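Local coordinates for protein serine hydrolase CCSP0084 (Cycloclasticus sp. P1, PDB 4I3F) that is a serine hydrolase of the alpha/beta hydrolase fold, probably acting as an esterase and on meta-cleavage products of aromatic hydrocarbon degradation, at residues E72-L77 and F296-F301; N124-G129 and D227-S232. One frame throughout, in Å; residues are numbered along the deposited sequence.

Interaction 1. Residues E72-L77 and F296-F301; sequences ENYHCL and FFDGMF
Tyr74 meets Phe297 and Asp298 at the end of helix 286-298. The contact joins two parts of the alpha/beta hydrolase fold: the residues leading into strand 75-79 of the central sheet and the C-terminal helix packed against that sheet. Tyr74 reaches across with its phenol end. Its CG is anti to the carbonyl carbon (chi1 -68°), which sends the ring toward the helix end. The hydroxyl OH of Tyr74 donates a hydrogen bond of 2.7 Å to OD1 of Asp298. OD1 accepts through its anti lone pair, the one away from OD2. The oxygen sits at the edge of the tyrosine ring, close to its plane, and ring and carboxylate planes differ by only 19°. Tyr74 CE2 therefore lies 3.4 Å from the same Asp298 OD1. Asp298 OD2 has a different partner, a salt bridge to Lys294 one turn back in the helix. The lysine and the phenol together would probably favour a charged carboxylate. Phe297 touches the tyrosine with the base of its side chain. Its CB is 3.8 Å from Tyr74 CZ, and it approaches the ring obliquely. Beyond CB the phenyl ring turns from Tyr74, stacks with His120 and packs against Ile47 and Val146 of the sheet. The Tyr74 ring also touches Ile47, so both aromatic residues lean on strand 46-50. Just past Asp298 the helix stops at Gly299 in a Schellman motif, where Gly299 N bonds to Phe296 O at 3.1 Å. Gly299 has positive phi (104°), and a side chain at this backbone angle would collide with the carbonyl oxygen of the residue before, so glycine suits the position. The phenol also sits against the helix backbone, with Tyr74 OH 3.1 Å from the carbonyl carbon C of Phe297.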
ATOM      1  N   GLU A  72     -17.688   9.303  -2.619  1.00 23.89           N
ATOM      2  CA  GLU A  72     -19.119   9.585  -2.539  0.50 27.71           C
ATOM      3  C   GLU A  72     -19.546   9.768  -1.084  1.00 24.85           C
ATOM      4  O   GLU A  72     -20.550  10.410  -0.794  1.00 29.94           O
ATOM      5  CB  GLU A  72     -19.935   8.443  -3.156  0.50 28.81           C
ATOM      6  CG  GLU A  72     -19.696   8.192  -4.642  0.50 33.66           C
ATOM      7  CD  GLU A  72     -20.446   6.968  -5.147  0.50 43.40           C
ATOM      8  OE1 GLU A  72     -21.176   6.345  -4.346  0.50 42.97           O
ATOM      9  OE2 GLU A  72     -20.307   6.627  -6.341  0.50 48.40           O
ATOM     10  N   ASN A  73     -18.782   9.180  -0.167  1.00 22.19           N
ATOM     11  CA  ASN A  73     -19.158   9.201   1.238  1.00 20.47           C
ATOM     12  C   ASN A  73     -18.011   9.508   2.194  1.00 19.19           C
ATOM     13  O   ASN A  73     -18.235   9.790   3.378  1.00 21.03           O
ATOM     14  CB  ASN A  73     -19.835   7.871   1.609  1.00 24.39           C
ATOM     15  CG  ASN A  73     -21.098   7.615   0.793  1.00 30.74           C
ATOM     16  OD1 ASN A  73     -21.073   6.897  -0.211  1.00 32.80           O
ATOM     17  ND2 ASN A  73     -22.204   8.214   1.212  1.00 28.82           N
ATOM     18  N   TYR A  74     -16.781   9.469   1.688  1.00 16.45           N
ATOM     19  CA  TYR A  74     -15.607   9.657   2.537  1.00 16.10           C
ATOM     20  C   TYR A  74     -14.616  10.657   1.965  1.00 17.89           C
ATOM     21  O   TYR A  74     -14.479  10.779   0.745  1.00 16.53           O
ATOM     22  CB  TYR A  74     -14.881   8.323   2.760  1.00 15.14           C
ATOM     23  CG  TYR A  74     -15.676   7.350   3.596  1.00 15.24           C
ATOM     24  CD1 TYR A  74     -15.624   7.397   4.986  1.00 17.36           C
ATOM     25  CD2 TYR A  74     -16.497   6.397   2.996  1.00 14.99           C
ATOM     26  CE1 TYR A  74     -16.355   6.522   5.751  1.00 19.90           C
ATOM     27  CE2 TYR A  74     -17.239   5.526   3.752  1.00 15.53           C
ATOM     28  CZ  TYR A  74     -17.160   5.593   5.130  1.00 20.68           C
ATOM     29  OH  TYR A  74     -17.897   4.721   5.891  1.00 19.03           O
ATOM     30  N   HIS A  75     -13.929  11.372   2.856  1.00 17.30           N
ATOM     31  CA  HIS A  75     -12.813  12.228   2.471  1.00 14.87           C
ATOM     32  C   HIS A  75     -11.595  11.349   2.275  1.00 13.44           C
ATOM     33  O   HIS A  75     -11.046  10.816   3.238  1.00 15.49           O
ATOM     34  CB  HIS A  75     -12.545  13.261   3.570  1.00 15.08           C
ATOM     35  CG  HIS A  75     -11.353  14.133   3.314  1.00 17.79           C
ATOM     36  ND1 HIS A  75     -10.782  14.913   4.297  1.00 19.51           N
ATOM     37  CD2 HIS A  75     -10.619  14.343   2.194  1.00 18.22           C
ATOM     38  CE1 HIS A  75      -9.749  15.567   3.795  1.00 24.82           C
ATOM     39  NE2 HIS A  75      -9.632  15.242   2.520  1.00 24.98           N
ATOM     40  N   CYS A  76     -11.163  11.193   1.028  1.00 14.88           N
ATOM     41  CA  CYS A  76     -10.037  10.314   0.729  1.00 14.99           C
ATOM     42  C   CYS A  76      -8.732  11.075   0.570  1.00 13.12           C
ATOM     43  O   CYS A  76      -8.675  12.070  -0.152  1.00 15.77           O
ATOM     44  CB  CYS A  76     -10.315   9.524  -0.548  1.00 14.19           C
ATOM     45  SG  CYS A  76     -11.709   8.387  -0.397  1.00 16.90           S
ATOM     46  N   LEU A  77      -7.686  10.591   1.242  1.00 14.45           N
ATOM     47  CA  LEU A  77      -6.338  11.117   1.073  1.00 13.57           C
ATOM     48  C   LEU A  77      -5.447   9.973   0.593  1.00  9.81           C
ATOM     49  O   LEU A  77      -5.362   8.934   1.247  1.00 11.96           O
ATOM     50  CB  LEU A  77      -5.808  11.698   2.389  1.00 13.64           C
ATOM     51  CG  LEU A  77      -6.662  12.833   2.962  1.00 16.44           C
ATOM     52  CD1 LEU A  77      -7.686  12.308   3.959  1.00 15.69           C
ATOM     53  CD2 LEU A  77      -5.783  13.906   3.595  1.00 24.38           C
ATOM     54  N   PHE A 296     -17.395  -2.041   4.959  1.00 11.14           N
ATOM     55  CA  PHE A 296     -16.695  -2.250   6.222  1.00 12.40           C
ATOM     56  C   PHE A 296     -16.591  -0.924   6.988  1.00  8.96           C
ATOM     57  O   PHE A 296     -16.931  -0.852   8.169  1.00  9.76           O
ATOM     58  CB  PHE A 296     -15.316  -2.871   5.995  1.00 10.62           C
ATOM     59  CG  PHE A 296     -14.519  -3.042   7.262  1.00 11.58           C
ATOM     60  CD1 PHE A 296     -14.895  -3.979   8.217  1.00 15.75           C
ATOM     61  CD2 PHE A 296     -13.412  -2.250   7.511  1.00 12.24           C
ATOM     62  CE1 PHE A 296     -14.167  -4.128   9.391  1.00 13.22           C
ATOM     63  CE2 PHE A 296     -12.683  -2.388   8.686  1.00 13.85           C
ATOM     64  CZ  PHE A 296     -13.056  -3.324   9.625  1.00 12.34           C
ATOM     65  N   PHE A 297     -16.136   0.129   6.318  1.00 12.26           N
ATOM     66  CA  PHE A 297     -16.041   1.434   6.969  1.00  9.75           C
ATOM     67  C   PHE A 297     -17.425   1.968   7.346  1.00 13.37           C
ATOM     68  O   PHE A 297     -17.572   2.701   8.332  1.00 16.13           O
ATOM     69  CB  PHE A 297     -15.282   2.441   6.086  1.00 10.83           C
ATOM     70  CG  PHE A 297     -13.795   2.164   5.971  1.00 10.36           C
ATOM     71  CD1 PHE A 297     -13.051   1.763   7.073  1.00 11.54           C
ATOM     72  CD2 PHE A 297     -13.145   2.309   4.751  1.00 11.48           C
ATOM     73  CE1 PHE A 297     -11.679   1.509   6.956  1.00 10.82           C
ATOM     74  CE2 PHE A 297     -11.783   2.066   4.626  1.00 13.48           C
ATOM     75  CZ  PHE A 297     -11.046   1.667   5.736  1.00 11.07           C
ATOM     76  N   ASP A 298     -18.446   1.590   6.575  1.00 11.33           N
ATOM     77  CA  ASP A 298     -19.813   2.011   6.861  1.00 12.54           C
ATOM     78  C   ASP A 298     -20.341   1.379   8.144  1.00 12.00           C
ATOM     79  O   ASP A 298     -21.264   1.902   8.756  1.00 14.79           O
ATOM     80  CB  ASP A 298     -20.769   1.639   5.713  1.00 13.95           C
ATOM     81  CG  ASP A 298     -20.628   2.539   4.488  1.00 20.05           C
ATOM     82  OD1 ASP A 298     -19.912   3.565   4.536  1.00 14.66           O
ATOM     83  OD2 ASP A 298     -21.267   2.214   3.462  1.00 23.16           O
ATOM     84  N   GLY A 299     -19.776   0.239   8.535  1.00 11.20           N
ATOM     85  CA  GLY A 299     -20.214  -0.442   9.747  1.00 14.70           C
ATOM     86  C   GLY A 299     -21.084  -1.653   9.472  1.00 12.31           C
ATOM     87  O   GLY A 299     -21.681  -2.211  10.392  1.00 14.12           O
ATOM     88  N   MET A 300     -21.172  -2.063   8.209  1.00 10.94           N
ATOM     89  CA  MET A 300     -22.057  -3.170   7.867  1.00 13.68           C
ATOM     90  C   MET A 300     -21.620  -4.490   8.485  1.00 15.78           C
ATOM     91  O   MET A 300     -22.444  -5.397   8.676  1.00 15.03           O
ATOM     92  CB  MET A 300     -22.171  -3.338   6.353  1.00 12.23           C
ATOM     93  CG  MET A 300     -22.756  -2.148   5.608  1.00 23.24           C
ATOM     94  SD  MET A 300     -24.501  -1.846   5.963  1.00 38.57           S
ATOM     95  CE  MET A 300     -25.081  -3.495   6.355  1.00 14.67           C
ATOM     96  N   PHE A 301     -20.328  -4.612   8.785  1.00 12.88           N
ATOM     97  CA  PHE A 301     -19.813  -5.866   9.311  1.00 11.46           C
ATOM     98  C   PHE A 301     -19.369  -5.736  10.755  1.00  9.61           C
ATOM     99  O   PHE A 301     -18.593  -6.555  11.238  1.00 13.02           O
ATOM    100  CB  PHE A 301     -18.682  -6.386   8.412  1.00 10.04           C
ATOM    101  CG  PHE A 301     -19.076  -6.465   6.959  1.00 16.57           C
ATOM    102  CD1 PHE A 301     -20.218  -7.154   6.580  1.00 16.79           C
ATOM    103  CD2 PHE A 301     -18.334  -5.810   5.983  1.00 16.24           C
ATOM    104  CE1 PHE A 301     -20.607  -7.215   5.250  1.00 17.01           C
ATOM    105  CE2 PHE A 301     -18.717  -5.863   4.651  1.00 19.37           C
ATOM    106  CZ  PHE A 301     -19.855  -6.569   4.286  1.00 18.60           C
TER

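Interaction 2. Residues N124-G129 and D227-S232; sequences NSMGGG and DAFVLS
Met126 touches Phe229 through its CG, which lies 3.7 Å from CZ at the far end of the ring. The residue before it, Ser125, has positive phi and sits at the turn from strand 119-124 into helix 126-137. Two conformers of Met126 were deposited, and the contact is described for one of them. Here CG is anti to the backbone N (chi1 178°). The chain then bends twice and carries its end away from Phe229. The backbone of Met126 takes part too, with its O 3.8 Å from Phe229 CE2. Ser125 and Gly127 fit the Gly-x-Ser-x-Gly sequence of a nucleophile elbow, the sharp strand-to-helix turn of this fold, and Ser125 is probably the nucleophile. Gly129 brings its CA to 3.8 Å from Phe229 CD2, an oblique approach to the ring. A CB here would clash with that CD2. Phe229, on helix 222-229, also packs its ring on Ile100 and Trp103 of helix 96-113. Replacing Phe229 by an alanine would remove the ring and would probably open a gap between Gly129 and Trp103. The carbonyl O of Phe229 accepts a hydrogen bond from NE2 of His133.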
ATOM      1  N   ASN A 124      -2.030  -1.315   1.038  1.00  8.64           N
ATOM      2  CA  ASN A 124      -1.644  -2.402   0.148  1.00  8.21           C
ATOM      3  C   ASN A 124      -0.194  -2.782   0.370  1.00  8.47           C
ATOM      4  O   ASN A 124       0.677  -1.927   0.309  1.00 10.74           O
ATOM      5  CB  ASN A 124      -1.829  -1.964  -1.316  1.00 13.36           C
ATOM      6  CG  ASN A 124      -1.114  -2.884  -2.318  1.00 20.05           C
ATOM      7  OD1 ASN A 124      -0.773  -4.030  -2.017  1.00 19.10           O
ATOM      8  ND2 ASN A 124      -0.899  -2.375  -3.532  1.00 18.46           N
ATOM      9  N   SER A 125       0.064  -4.072   0.602  1.00 11.15           N
ATOM     10  CA  SER A 125       1.436  -4.587   0.662  1.00 11.97           C
ATOM     11  C   SER A 125       2.313  -3.765   1.591  1.00 13.98           C
ATOM     12  O   SER A 125       2.084  -3.712   2.798  1.00 13.40           O
ATOM     13  CB  SER A 125       2.045  -4.632  -0.742  1.00 21.12           C
ATOM     14  OG  SER A 125       3.400  -5.041  -0.708  1.00 31.92           O
ATOM     15  N   MET A 126       3.314  -3.119   1.007  1.00 12.37           N
ATOM     16  CA  MET A 126       4.190  -2.230   1.760  0.50 11.73           C
ATOM     17  C   MET A 126       3.382  -1.211   2.542  1.00 14.49           C
ATOM     18  O   MET A 126       3.649  -0.970   3.720  1.00 11.71           O
ATOM     19  CB  MET A 126       5.169  -1.520   0.828  0.50 12.52           C
ATOM     20  CG  MET A 126       6.097  -0.531   1.527  0.50 14.31           C
ATOM     21  SD  MET A 126       5.401   1.122   1.712  0.50  8.98           S
ATOM     22  CE  MET A 126       5.125   1.592   0.002  0.50  7.57           C
ATOM     23  N   GLY A 127       2.379  -0.623   1.890  1.00 11.00           N
ATOM     24  CA  GLY A 127       1.493   0.333   2.552  1.00 12.30           C
ATOM     25  C   GLY A 127       0.686  -0.287   3.688  1.00  9.58           C
ATOM     26  O   GLY A 127       0.339   0.399   4.661  1.00 10.45           O
ATOM     27  N   GLY A 128       0.368  -1.573   3.563  1.00  8.14           N
ATOM     28  CA  GLY A 128      -0.280  -2.308   4.640  1.00 11.57           C
ATOM     29  C   GLY A 128       0.675  -2.518   5.802  1.00 10.32           C
ATOM     30  O   GLY A 128       0.267  -2.495   6.973  1.00 10.82           O
ATOM     31  N   GLY A 129       1.948  -2.746   5.484  1.00 10.91           N
ATOM     32  CA  GLY A 129       2.964  -2.832   6.524  1.00 12.28           C
ATOM     33  C   GLY A 129       3.099  -1.516   7.274  1.00 13.74           C
ATOM     34  O   GLY A 129       3.141  -1.491   8.516  1.00 11.61           O
ATOM     35  N   ASP A 227      11.633  -9.083   6.788  1.00 17.87           N
ATOM     36  CA  ASP A 227      11.812  -9.200   8.228  1.00 22.75           C
ATOM     37  C   ASP A 227      11.634  -7.846   8.934  1.00 24.49           C
ATOM     38  O   ASP A 227      11.093  -7.777  10.030  1.00 19.51           O
ATOM     39  CB  ASP A 227      13.180  -9.816   8.548  1.00 23.37           C
ATOM     40  CG  ASP A 227      13.400 -11.163   7.858  1.00 26.66           C
ATOM     41  OD1 ASP A 227      12.439 -11.704   7.274  1.00 24.41           O
ATOM     42  OD2 ASP A 227      14.536 -11.689   7.904  1.00 31.12           O
ATOM     43  N   ALA A 228      12.076  -6.778   8.279  1.00 21.44           N
ATOM     44  CA  ALA A 228      11.949  -5.417   8.810  1.00 20.56           C
ATOM     45  C   ALA A 228      10.510  -4.983   9.093  1.00 14.41           C
ATOM     46  O   ALA A 228      10.280  -4.150   9.976  1.00 18.41           O
ATOM     47  CB  ALA A 228      12.629  -4.422   7.883  1.00 17.73           C
ATOM     48  N   PHE A 229       9.549  -5.528   8.351  1.00 14.10           N
ATOM     49  CA  PHE A 229       8.138  -5.170   8.528  1.00 15.06           C
ATOM     50  C   PHE A 229       7.432  -5.955   9.639  1.00 12.42           C
ATOM     51  O   PHE A 229       6.338  -5.588  10.060  1.00 16.54           O
ATOM     52  CB  PHE A 229       7.370  -5.388   7.224  1.00 18.18           C
ATOM     53  CG  PHE A 229       7.498  -4.260   6.242  1.00 17.43           C
ATOM     54  CD1 PHE A 229       8.336  -4.378   5.145  1.00 17.24           C
ATOM     55  CD2 PHE A 229       6.759  -3.089   6.404  1.00 14.23           C
ATOM     56  CE1 PHE A 229       8.444  -3.354   4.230  1.00 18.47           C
ATOM     57  CE2 PHE A 229       6.872  -2.050   5.490  1.00 13.48           C
ATOM     58  CZ  PHE A 229       7.711  -2.192   4.402  1.00 17.78           C
ATOM     59  N   VAL A 230       8.052  -7.036  10.099  1.00 14.93           N
ATOM     60  CA  VAL A 230       7.377  -7.962  11.008  1.00 16.72           C
ATOM     61  C   VAL A 230       7.262  -7.402  12.417  1.00 18.77           C
ATOM     62  O   VAL A 230       8.265  -7.069  13.037  1.00 20.86           O
ATOM     63  CB  VAL A 230       8.094  -9.327  11.058  1.00 22.60           C
ATOM     64  CG1 VAL A 230       7.422 -10.257  12.066  1.00 28.10           C
ATOM     65  CG2 VAL A 230       8.089  -9.968   9.679  1.00 20.16           C
ATOM     66  N   LEU A 231       6.035  -7.292  12.919  1.00 16.58           N
ATOM     67  CA  LEU A 231       5.831  -6.880  14.304  1.00 21.30           C
ATOM     68  C   LEU A 231       5.809  -8.124  15.166  1.00 20.58           C
ATOM     69  O   LEU A 231       5.479  -9.213  14.674  1.00 20.36           O
ATOM     70  CB  LEU A 231       4.519  -6.119  14.460  1.00 17.96           C
ATOM     71  CG  LEU A 231       4.477  -4.719  13.847  1.00 22.21           C
ATOM     72  CD1 LEU A 231       3.049  -4.203  13.801  1.00 19.86           C
ATOM     73  CD2 LEU A 231       5.368  -3.768  14.634  1.00 24.97           C
ATOM     74  N   SER A 232       6.155  -7.959  16.439  1.00 21.80           N
ATOM     75  CA  SER A 232       6.163  -9.063  17.403  1.00 23.24           C
ATOM     76  C   SER A 232       4.738  -9.475  17.740  1.00 22.29           C
ATOM     77  O   SER A 232       3.794  -8.743  17.446  1.00 17.22           O
ATOM     78  CB  SER A 232       6.891  -8.653  18.679  1.00 25.32           C
ATOM     79  OG  SER A 232       6.143  -7.709  19.420  1.00 20.61           O
TER

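How the interactions relate
From the N terminus the chain first passes 72-77, leading into strand 75-79. It then runs to 124-129, at the turn into helix 126-137. After 97 more residues, many of them helical, 227-232 comes back to that helix, and interaction 2 closes its loop. The chain goes on through the last strands to 296-301, where interaction 1 closes a longer loop of 218 residues. The two loops are nested and do not cross. Interaction 1 ties the end of the C-terminal helix to the residues leading into strand 75-79. Interaction 2 ties helix 222-229 to the first turn of helix 126-137, just after the probable elbow. Their centres are 24 Å apart, and their nearest atoms about 11 Å.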